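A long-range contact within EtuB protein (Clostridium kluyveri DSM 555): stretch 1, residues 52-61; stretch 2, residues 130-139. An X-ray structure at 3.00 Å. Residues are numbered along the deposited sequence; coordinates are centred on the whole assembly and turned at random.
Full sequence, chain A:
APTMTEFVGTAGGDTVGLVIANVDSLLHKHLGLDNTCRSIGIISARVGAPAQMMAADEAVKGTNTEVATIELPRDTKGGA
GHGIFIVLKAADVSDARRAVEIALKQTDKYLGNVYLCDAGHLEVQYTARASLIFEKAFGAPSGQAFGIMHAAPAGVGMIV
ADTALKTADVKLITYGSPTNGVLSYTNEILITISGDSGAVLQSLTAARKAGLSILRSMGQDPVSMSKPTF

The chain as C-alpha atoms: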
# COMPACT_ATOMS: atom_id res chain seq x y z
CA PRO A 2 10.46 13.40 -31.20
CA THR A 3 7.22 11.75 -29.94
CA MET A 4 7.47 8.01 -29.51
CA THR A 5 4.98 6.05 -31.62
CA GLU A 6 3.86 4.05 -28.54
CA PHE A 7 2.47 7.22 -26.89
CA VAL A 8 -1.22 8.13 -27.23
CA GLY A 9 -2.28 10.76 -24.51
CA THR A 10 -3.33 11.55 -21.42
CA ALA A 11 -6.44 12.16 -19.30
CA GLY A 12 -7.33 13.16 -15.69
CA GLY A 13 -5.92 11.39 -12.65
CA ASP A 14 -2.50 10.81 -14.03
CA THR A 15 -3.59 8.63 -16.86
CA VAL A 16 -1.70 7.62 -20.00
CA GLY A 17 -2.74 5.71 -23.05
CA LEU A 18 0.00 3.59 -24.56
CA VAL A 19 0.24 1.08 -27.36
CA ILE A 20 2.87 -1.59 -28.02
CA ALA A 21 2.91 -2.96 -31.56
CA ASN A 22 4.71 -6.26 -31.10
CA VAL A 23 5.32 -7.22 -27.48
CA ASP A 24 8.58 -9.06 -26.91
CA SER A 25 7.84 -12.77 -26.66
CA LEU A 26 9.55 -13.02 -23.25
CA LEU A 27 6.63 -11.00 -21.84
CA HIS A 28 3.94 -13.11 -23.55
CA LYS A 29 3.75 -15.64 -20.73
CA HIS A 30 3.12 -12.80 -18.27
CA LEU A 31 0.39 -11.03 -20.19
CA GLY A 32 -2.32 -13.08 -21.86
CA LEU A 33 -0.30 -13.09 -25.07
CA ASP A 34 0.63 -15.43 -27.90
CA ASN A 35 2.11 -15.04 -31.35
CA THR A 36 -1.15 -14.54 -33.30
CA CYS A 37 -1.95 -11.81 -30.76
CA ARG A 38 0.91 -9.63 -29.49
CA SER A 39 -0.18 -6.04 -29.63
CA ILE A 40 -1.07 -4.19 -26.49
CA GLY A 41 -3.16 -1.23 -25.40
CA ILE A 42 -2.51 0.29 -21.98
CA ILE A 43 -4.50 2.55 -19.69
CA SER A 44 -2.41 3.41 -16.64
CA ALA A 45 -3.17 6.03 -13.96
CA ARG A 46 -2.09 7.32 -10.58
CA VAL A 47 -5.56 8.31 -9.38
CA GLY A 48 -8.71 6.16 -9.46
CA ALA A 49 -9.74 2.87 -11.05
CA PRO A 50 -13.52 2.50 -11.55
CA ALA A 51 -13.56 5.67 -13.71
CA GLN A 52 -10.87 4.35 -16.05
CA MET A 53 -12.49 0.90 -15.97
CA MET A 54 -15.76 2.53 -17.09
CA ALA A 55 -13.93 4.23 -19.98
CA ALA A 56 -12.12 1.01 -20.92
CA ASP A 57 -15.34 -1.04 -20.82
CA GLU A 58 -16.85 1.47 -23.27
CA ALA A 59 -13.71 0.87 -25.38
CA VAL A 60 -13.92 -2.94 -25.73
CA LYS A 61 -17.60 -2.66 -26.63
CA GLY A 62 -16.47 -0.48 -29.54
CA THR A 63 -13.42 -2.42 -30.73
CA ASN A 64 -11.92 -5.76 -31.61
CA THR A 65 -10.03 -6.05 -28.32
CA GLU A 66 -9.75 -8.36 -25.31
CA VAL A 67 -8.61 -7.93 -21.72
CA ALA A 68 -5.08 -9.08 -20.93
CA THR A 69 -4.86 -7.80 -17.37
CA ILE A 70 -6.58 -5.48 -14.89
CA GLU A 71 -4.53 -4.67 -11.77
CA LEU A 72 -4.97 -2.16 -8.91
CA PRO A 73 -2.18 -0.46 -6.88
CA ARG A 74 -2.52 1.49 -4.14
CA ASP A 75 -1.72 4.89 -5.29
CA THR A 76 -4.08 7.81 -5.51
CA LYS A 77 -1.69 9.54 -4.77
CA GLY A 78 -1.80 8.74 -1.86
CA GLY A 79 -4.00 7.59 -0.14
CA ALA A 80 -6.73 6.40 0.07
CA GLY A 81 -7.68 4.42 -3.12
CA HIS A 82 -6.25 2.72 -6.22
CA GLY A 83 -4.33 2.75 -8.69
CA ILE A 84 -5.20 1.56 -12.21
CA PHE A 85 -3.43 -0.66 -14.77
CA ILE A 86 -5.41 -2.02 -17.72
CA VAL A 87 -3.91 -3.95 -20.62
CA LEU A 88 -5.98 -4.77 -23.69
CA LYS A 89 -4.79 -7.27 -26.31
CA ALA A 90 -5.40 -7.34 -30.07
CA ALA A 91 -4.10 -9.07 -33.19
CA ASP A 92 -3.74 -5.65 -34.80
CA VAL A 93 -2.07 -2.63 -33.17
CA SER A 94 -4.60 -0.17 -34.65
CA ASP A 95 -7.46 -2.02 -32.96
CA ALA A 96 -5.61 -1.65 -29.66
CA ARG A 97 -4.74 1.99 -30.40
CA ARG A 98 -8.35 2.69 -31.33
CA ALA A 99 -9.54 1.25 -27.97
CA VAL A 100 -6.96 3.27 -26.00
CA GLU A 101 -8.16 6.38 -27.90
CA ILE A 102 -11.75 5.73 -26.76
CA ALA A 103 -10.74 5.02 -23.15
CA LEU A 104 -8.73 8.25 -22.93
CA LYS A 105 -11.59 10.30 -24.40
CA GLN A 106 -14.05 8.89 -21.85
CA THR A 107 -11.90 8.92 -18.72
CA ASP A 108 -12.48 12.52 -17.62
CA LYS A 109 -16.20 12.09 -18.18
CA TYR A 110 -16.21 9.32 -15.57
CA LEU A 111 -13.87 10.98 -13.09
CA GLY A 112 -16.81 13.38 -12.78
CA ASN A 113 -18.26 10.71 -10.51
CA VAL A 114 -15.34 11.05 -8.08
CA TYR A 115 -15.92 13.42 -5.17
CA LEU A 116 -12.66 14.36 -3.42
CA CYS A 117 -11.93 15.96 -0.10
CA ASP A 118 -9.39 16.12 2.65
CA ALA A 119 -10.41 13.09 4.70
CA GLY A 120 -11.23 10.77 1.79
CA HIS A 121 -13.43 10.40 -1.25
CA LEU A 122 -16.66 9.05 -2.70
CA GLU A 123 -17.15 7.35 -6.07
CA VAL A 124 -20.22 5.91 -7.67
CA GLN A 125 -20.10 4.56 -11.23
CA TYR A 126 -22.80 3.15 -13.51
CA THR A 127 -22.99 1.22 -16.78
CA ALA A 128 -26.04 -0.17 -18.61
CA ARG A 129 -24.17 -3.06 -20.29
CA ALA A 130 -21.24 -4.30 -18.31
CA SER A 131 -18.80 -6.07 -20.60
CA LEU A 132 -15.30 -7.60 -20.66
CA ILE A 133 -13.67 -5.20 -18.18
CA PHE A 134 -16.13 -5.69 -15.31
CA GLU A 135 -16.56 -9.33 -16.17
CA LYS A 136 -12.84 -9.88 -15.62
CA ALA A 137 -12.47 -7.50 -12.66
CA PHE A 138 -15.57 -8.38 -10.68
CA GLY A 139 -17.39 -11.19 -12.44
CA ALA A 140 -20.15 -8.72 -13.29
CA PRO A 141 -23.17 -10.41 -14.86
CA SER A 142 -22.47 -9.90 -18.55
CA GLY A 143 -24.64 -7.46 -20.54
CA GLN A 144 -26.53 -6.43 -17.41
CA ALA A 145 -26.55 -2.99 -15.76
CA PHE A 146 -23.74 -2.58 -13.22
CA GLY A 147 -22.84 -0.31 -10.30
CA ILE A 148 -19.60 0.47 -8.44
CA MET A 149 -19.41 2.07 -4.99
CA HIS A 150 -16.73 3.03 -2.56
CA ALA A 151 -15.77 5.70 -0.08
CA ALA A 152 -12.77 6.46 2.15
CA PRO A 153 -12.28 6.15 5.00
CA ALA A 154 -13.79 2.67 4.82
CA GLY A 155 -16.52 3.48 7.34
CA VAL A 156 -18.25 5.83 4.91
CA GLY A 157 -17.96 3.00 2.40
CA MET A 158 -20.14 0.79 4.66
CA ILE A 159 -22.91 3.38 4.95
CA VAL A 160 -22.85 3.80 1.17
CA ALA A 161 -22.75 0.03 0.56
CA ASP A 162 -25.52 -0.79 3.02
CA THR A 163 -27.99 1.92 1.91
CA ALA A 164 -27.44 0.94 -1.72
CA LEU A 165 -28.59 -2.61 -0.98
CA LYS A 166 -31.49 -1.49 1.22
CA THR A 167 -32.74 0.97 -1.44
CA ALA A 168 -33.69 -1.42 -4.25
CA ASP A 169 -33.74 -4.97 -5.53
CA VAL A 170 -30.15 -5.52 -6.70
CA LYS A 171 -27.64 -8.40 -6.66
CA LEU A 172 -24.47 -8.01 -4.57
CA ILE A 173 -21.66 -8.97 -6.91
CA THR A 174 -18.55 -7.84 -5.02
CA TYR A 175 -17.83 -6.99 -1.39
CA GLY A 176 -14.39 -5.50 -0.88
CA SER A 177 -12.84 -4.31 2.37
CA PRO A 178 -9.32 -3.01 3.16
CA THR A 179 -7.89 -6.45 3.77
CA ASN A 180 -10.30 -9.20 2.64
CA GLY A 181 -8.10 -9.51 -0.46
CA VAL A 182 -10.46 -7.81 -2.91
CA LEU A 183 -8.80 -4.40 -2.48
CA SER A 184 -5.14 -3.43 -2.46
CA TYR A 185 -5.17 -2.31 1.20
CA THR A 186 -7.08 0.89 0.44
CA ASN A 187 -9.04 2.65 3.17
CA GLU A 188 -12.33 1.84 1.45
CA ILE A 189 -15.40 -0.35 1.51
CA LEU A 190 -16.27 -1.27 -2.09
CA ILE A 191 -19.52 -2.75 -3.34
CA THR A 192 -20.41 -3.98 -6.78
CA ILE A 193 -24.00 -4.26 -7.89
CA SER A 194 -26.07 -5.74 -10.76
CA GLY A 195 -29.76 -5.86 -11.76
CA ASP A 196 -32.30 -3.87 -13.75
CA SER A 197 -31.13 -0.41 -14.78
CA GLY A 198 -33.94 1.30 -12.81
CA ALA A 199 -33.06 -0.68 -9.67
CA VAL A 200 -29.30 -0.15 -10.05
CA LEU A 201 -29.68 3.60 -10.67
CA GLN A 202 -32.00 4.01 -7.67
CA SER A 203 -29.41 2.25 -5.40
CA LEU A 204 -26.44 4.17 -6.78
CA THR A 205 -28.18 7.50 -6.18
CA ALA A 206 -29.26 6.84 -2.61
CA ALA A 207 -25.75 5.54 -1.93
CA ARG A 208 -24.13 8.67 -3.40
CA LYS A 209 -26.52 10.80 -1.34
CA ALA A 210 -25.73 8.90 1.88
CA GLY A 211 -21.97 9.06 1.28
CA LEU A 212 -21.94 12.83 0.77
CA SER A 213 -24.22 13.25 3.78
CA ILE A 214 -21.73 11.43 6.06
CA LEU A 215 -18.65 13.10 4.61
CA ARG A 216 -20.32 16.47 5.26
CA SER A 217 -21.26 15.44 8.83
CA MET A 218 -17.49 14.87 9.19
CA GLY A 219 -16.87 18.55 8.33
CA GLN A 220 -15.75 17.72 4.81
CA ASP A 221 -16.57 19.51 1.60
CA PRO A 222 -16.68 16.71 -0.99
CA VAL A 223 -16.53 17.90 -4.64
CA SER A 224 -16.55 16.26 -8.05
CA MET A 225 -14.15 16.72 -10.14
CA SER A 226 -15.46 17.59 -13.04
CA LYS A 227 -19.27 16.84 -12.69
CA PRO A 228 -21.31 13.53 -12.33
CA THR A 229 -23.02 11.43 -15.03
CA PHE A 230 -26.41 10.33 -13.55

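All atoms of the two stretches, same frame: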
# COMPACT_ATOMS: atom_id res chain seq x y z
N GLN A 52 -11.62 4.80 -14.89
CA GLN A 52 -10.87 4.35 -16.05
C GLN A 52 -11.44 3.04 -16.55
O GLN A 52 -11.54 2.82 -17.75
CB GLN A 52 -9.38 4.18 -15.72
CG GLN A 52 -8.60 5.49 -15.61
CD GLN A 52 -8.62 6.10 -14.22
OE1 GLN A 52 -9.44 5.73 -13.37
NE2 GLN A 52 -7.73 7.04 -13.97
N MET A 53 -11.84 2.17 -15.62
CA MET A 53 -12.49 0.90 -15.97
C MET A 53 -13.75 1.18 -16.79
O MET A 53 -13.96 0.55 -17.82
CB MET A 53 -12.79 0.06 -14.72
CG MET A 53 -11.56 -0.40 -13.95
SD MET A 53 -11.84 -1.78 -12.81
CE MET A 53 -12.42 -0.92 -11.37
N MET A 54 -14.56 2.14 -16.35
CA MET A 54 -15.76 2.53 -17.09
C MET A 54 -15.39 2.89 -18.53
O MET A 54 -15.96 2.35 -19.48
CB MET A 54 -16.49 3.71 -16.44
CG MET A 54 -17.35 3.39 -15.20
SD MET A 54 -18.60 2.10 -15.36
CE MET A 54 -19.26 2.53 -16.98
N ALA A 55 -14.42 3.79 -18.67
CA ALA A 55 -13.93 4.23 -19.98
C ALA A 55 -13.38 3.07 -20.82
O ALA A 55 -13.64 2.99 -22.01
CB ALA A 55 -12.89 5.32 -19.83
N ALA A 56 -12.65 2.15 -20.20
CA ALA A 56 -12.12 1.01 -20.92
C ALA A 56 -13.21 -0.01 -21.31
O ALA A 56 -13.10 -0.68 -22.35
CB ALA A 56 -11.02 0.34 -20.12
N ASP A 57 -14.25 -0.12 -20.50
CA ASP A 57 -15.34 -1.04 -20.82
C ASP A 57 -16.09 -0.51 -22.04
O ASP A 57 -16.45 -1.28 -22.94
CB ASP A 57 -16.27 -1.24 -19.62
CG ASP A 57 -17.07 -2.55 -19.70
OD1 ASP A 57 -16.47 -3.63 -19.94
OD2 ASP A 57 -18.31 -2.50 -19.49
N GLU A 58 -16.29 0.81 -22.09
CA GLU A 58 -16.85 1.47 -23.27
C GLU A 58 -15.99 1.14 -24.51
O GLU A 58 -16.51 0.87 -25.60
CB GLU A 58 -16.92 2.98 -23.04
CG GLU A 58 -18.18 3.66 -23.61
CD GLU A 58 -18.23 5.19 -23.32
OE1 GLU A 58 -18.31 5.98 -24.28
OE2 GLU A 58 -18.18 5.61 -22.13
N ALA A 59 -14.67 1.11 -24.31
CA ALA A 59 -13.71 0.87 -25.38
C ALA A 59 -13.77 -0.53 -26.00
O ALA A 59 -13.69 -0.67 -27.22
CB ALA A 59 -12.32 1.17 -24.89
N VAL A 60 -13.91 -1.57 -25.19
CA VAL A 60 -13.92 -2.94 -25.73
C VAL A 60 -15.24 -3.26 -26.45
O VAL A 60 -15.30 -4.08 -27.39
CB VAL A 60 -13.57 -4.02 -24.64
CG1 VAL A 60 -12.36 -3.58 -23.83
CG2 VAL A 60 -14.73 -4.26 -23.71
N LYS A 61 -16.30 -2.59 -26.00
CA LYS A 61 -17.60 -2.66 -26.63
C LYS A 61 -17.55 -2.08 -28.06
O LYS A 61 -18.33 -2.48 -28.95
CB LYS A 61 -18.63 -1.94 -25.77
CG LYS A 61 -19.18 -2.78 -24.65
CD LYS A 61 -20.38 -2.12 -23.99
CE LYS A 61 -20.00 -1.37 -22.74
NZ LYS A 61 -21.17 -0.77 -22.07
N ALA A 130 -22.58 -3.98 -18.72
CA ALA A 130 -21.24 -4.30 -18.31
C ALA A 130 -20.69 -5.26 -19.36
O ALA A 130 -21.40 -6.16 -19.79
CB ALA A 130 -21.23 -4.92 -16.95
N SER A 131 -19.45 -5.05 -19.80
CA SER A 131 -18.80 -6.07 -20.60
C SER A 131 -17.41 -6.48 -20.09
O SER A 131 -17.14 -6.41 -18.89
CB SER A 131 -18.86 -5.76 -22.12
OG SER A 131 -17.68 -5.15 -22.60
N LEU A 132 -16.54 -6.91 -21.00
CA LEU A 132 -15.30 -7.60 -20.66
C LEU A 132 -14.50 -7.08 -19.47
O LEU A 132 -13.95 -7.87 -18.70
CB LEU A 132 -14.40 -7.67 -21.88
CG LEU A 132 -14.95 -8.48 -23.04
CD1 LEU A 132 -14.32 -8.02 -24.33
CD2 LEU A 132 -14.68 -9.95 -22.80
N ILE A 133 -14.42 -5.75 -19.31
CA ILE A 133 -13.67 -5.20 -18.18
C ILE A 133 -14.25 -5.70 -16.85
O ILE A 133 -13.54 -6.37 -16.09
CB ILE A 133 -13.58 -3.67 -18.20
CG1 ILE A 133 -12.68 -3.21 -19.34
CG2 ILE A 133 -13.04 -3.14 -16.87
CD1 ILE A 133 -11.19 -3.43 -19.10
N PHE A 134 -15.52 -5.39 -16.60
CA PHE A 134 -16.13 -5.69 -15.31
C PHE A 134 -16.42 -7.15 -15.14
O PHE A 134 -16.56 -7.63 -14.01
CB PHE A 134 -17.39 -4.86 -15.12
CG PHE A 134 -17.15 -3.39 -15.22
CD1 PHE A 134 -16.24 -2.77 -14.39
CD2 PHE A 134 -17.83 -2.63 -16.17
CE1 PHE A 134 -15.99 -1.41 -14.48
CE2 PHE A 134 -17.60 -1.26 -16.27
CZ PHE A 134 -16.68 -0.64 -15.43
N GLU A 135 -16.48 -7.88 -16.25
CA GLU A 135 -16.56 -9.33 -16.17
C GLU A 135 -15.25 -9.92 -15.63
O GLU A 135 -15.27 -10.83 -14.81
CB GLU A 135 -16.86 -9.93 -17.52
CG GLU A 135 -18.14 -9.45 -18.13
CD GLU A 135 -18.43 -10.16 -19.41
OE1 GLU A 135 -19.30 -9.68 -20.16
OE2 GLU A 135 -17.78 -11.20 -19.69
N LYS A 136 -14.12 -9.39 -16.09
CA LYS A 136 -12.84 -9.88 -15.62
C LYS A 136 -12.52 -9.37 -14.20
O LYS A 136 -12.00 -10.11 -13.37
CB LYS A 136 -11.73 -9.54 -16.63
CG LYS A 136 -10.35 -10.09 -16.29
CD LYS A 136 -9.83 -10.94 -17.45
CE LYS A 136 -8.31 -10.93 -17.57
NZ LYS A 136 -7.61 -11.58 -16.42
N ALA A 137 -12.85 -8.11 -13.92
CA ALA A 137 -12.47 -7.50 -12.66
C ALA A 137 -13.32 -8.00 -11.49
O ALA A 137 -12.81 -8.20 -10.40
CB ALA A 137 -12.55 -5.97 -12.75
N PHE A 138 -14.60 -8.21 -11.75
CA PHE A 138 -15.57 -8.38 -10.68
C PHE A 138 -16.49 -9.56 -10.90
O PHE A 138 -17.25 -9.91 -10.00
CB PHE A 138 -16.45 -7.15 -10.61
CG PHE A 138 -15.72 -5.91 -10.24
CD1 PHE A 138 -15.02 -5.83 -9.04
CD2 PHE A 138 -15.78 -4.80 -11.06
CE1 PHE A 138 -14.36 -4.66 -8.68
CE2 PHE A 138 -15.13 -3.62 -10.71
CZ PHE A 138 -14.41 -3.55 -9.52
N GLY A 139 -16.45 -10.14 -12.09
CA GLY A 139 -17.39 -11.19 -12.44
C GLY A 139 -18.79 -10.63 -12.58
O GLY A 139 -19.77 -11.28 -12.22

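Residues 52-61 lie within a helix that begins earlier in the chain, and a second helix starts at Leu132, entered through the loop residues Ala130 and Ser131. The two axes approach to 8.8 Å, with 127° between their N-to-C directions, and the contact buries 550 Å² in all. The backbones come nearest where the CA atoms of Asp57 and Ile133 stand 5.2 Å apart.

Near this point the side chain of Asp57 bonds to the second stretch. Its CB points toward the second stretch, and with chi1 at -158° (t) the carboxylate reaches the backbone at the start of the second helix, where amide groups lack partners from a preceding turn. Asp57 OD2 accepts a hydrogen bond from Ser131 N (2.8 Å, nearly straight at 168°), and Asp57 OD1 accepts one from Ile133 N (3.0 Å, 138°). Ser131 occupies the N-cap position, but its side chain makes no capping bond; with chi1 at 98°, between wells, its OG instead gives a weak hydrogen bond to Asp57 OD1 at 3.3 Å.

One turn earlier, Met53 inserts its side chain among Ile133, Phe134, Ala137 and Phe138. Its m, t, m conformation extends the thioether along the second helix: Met53 CB lies 3.5 Å from Phe134 CE1, while Met53 CE reaches Phe138 CZ at 3.8 Å. Phe134 leaves its helix sideways, but chi1 at -57° (m) carries its ring back toward the first. Met54 starts away from the contact, yet its m, m, m rotamer brings Met54 SD within 3.3 Å of Phe134 CZ, an oblique sulfur-aromatic approach.

Ile133, m at both chi angles, places CD1 3.9 Å from Ala56 CB, an ordinary van der Waals contact. Farther along, Val60 (chi1 -46°, m) sets CG2 3.8 Å from Leu132 CD1, extending the apolar contact beyond Asp57.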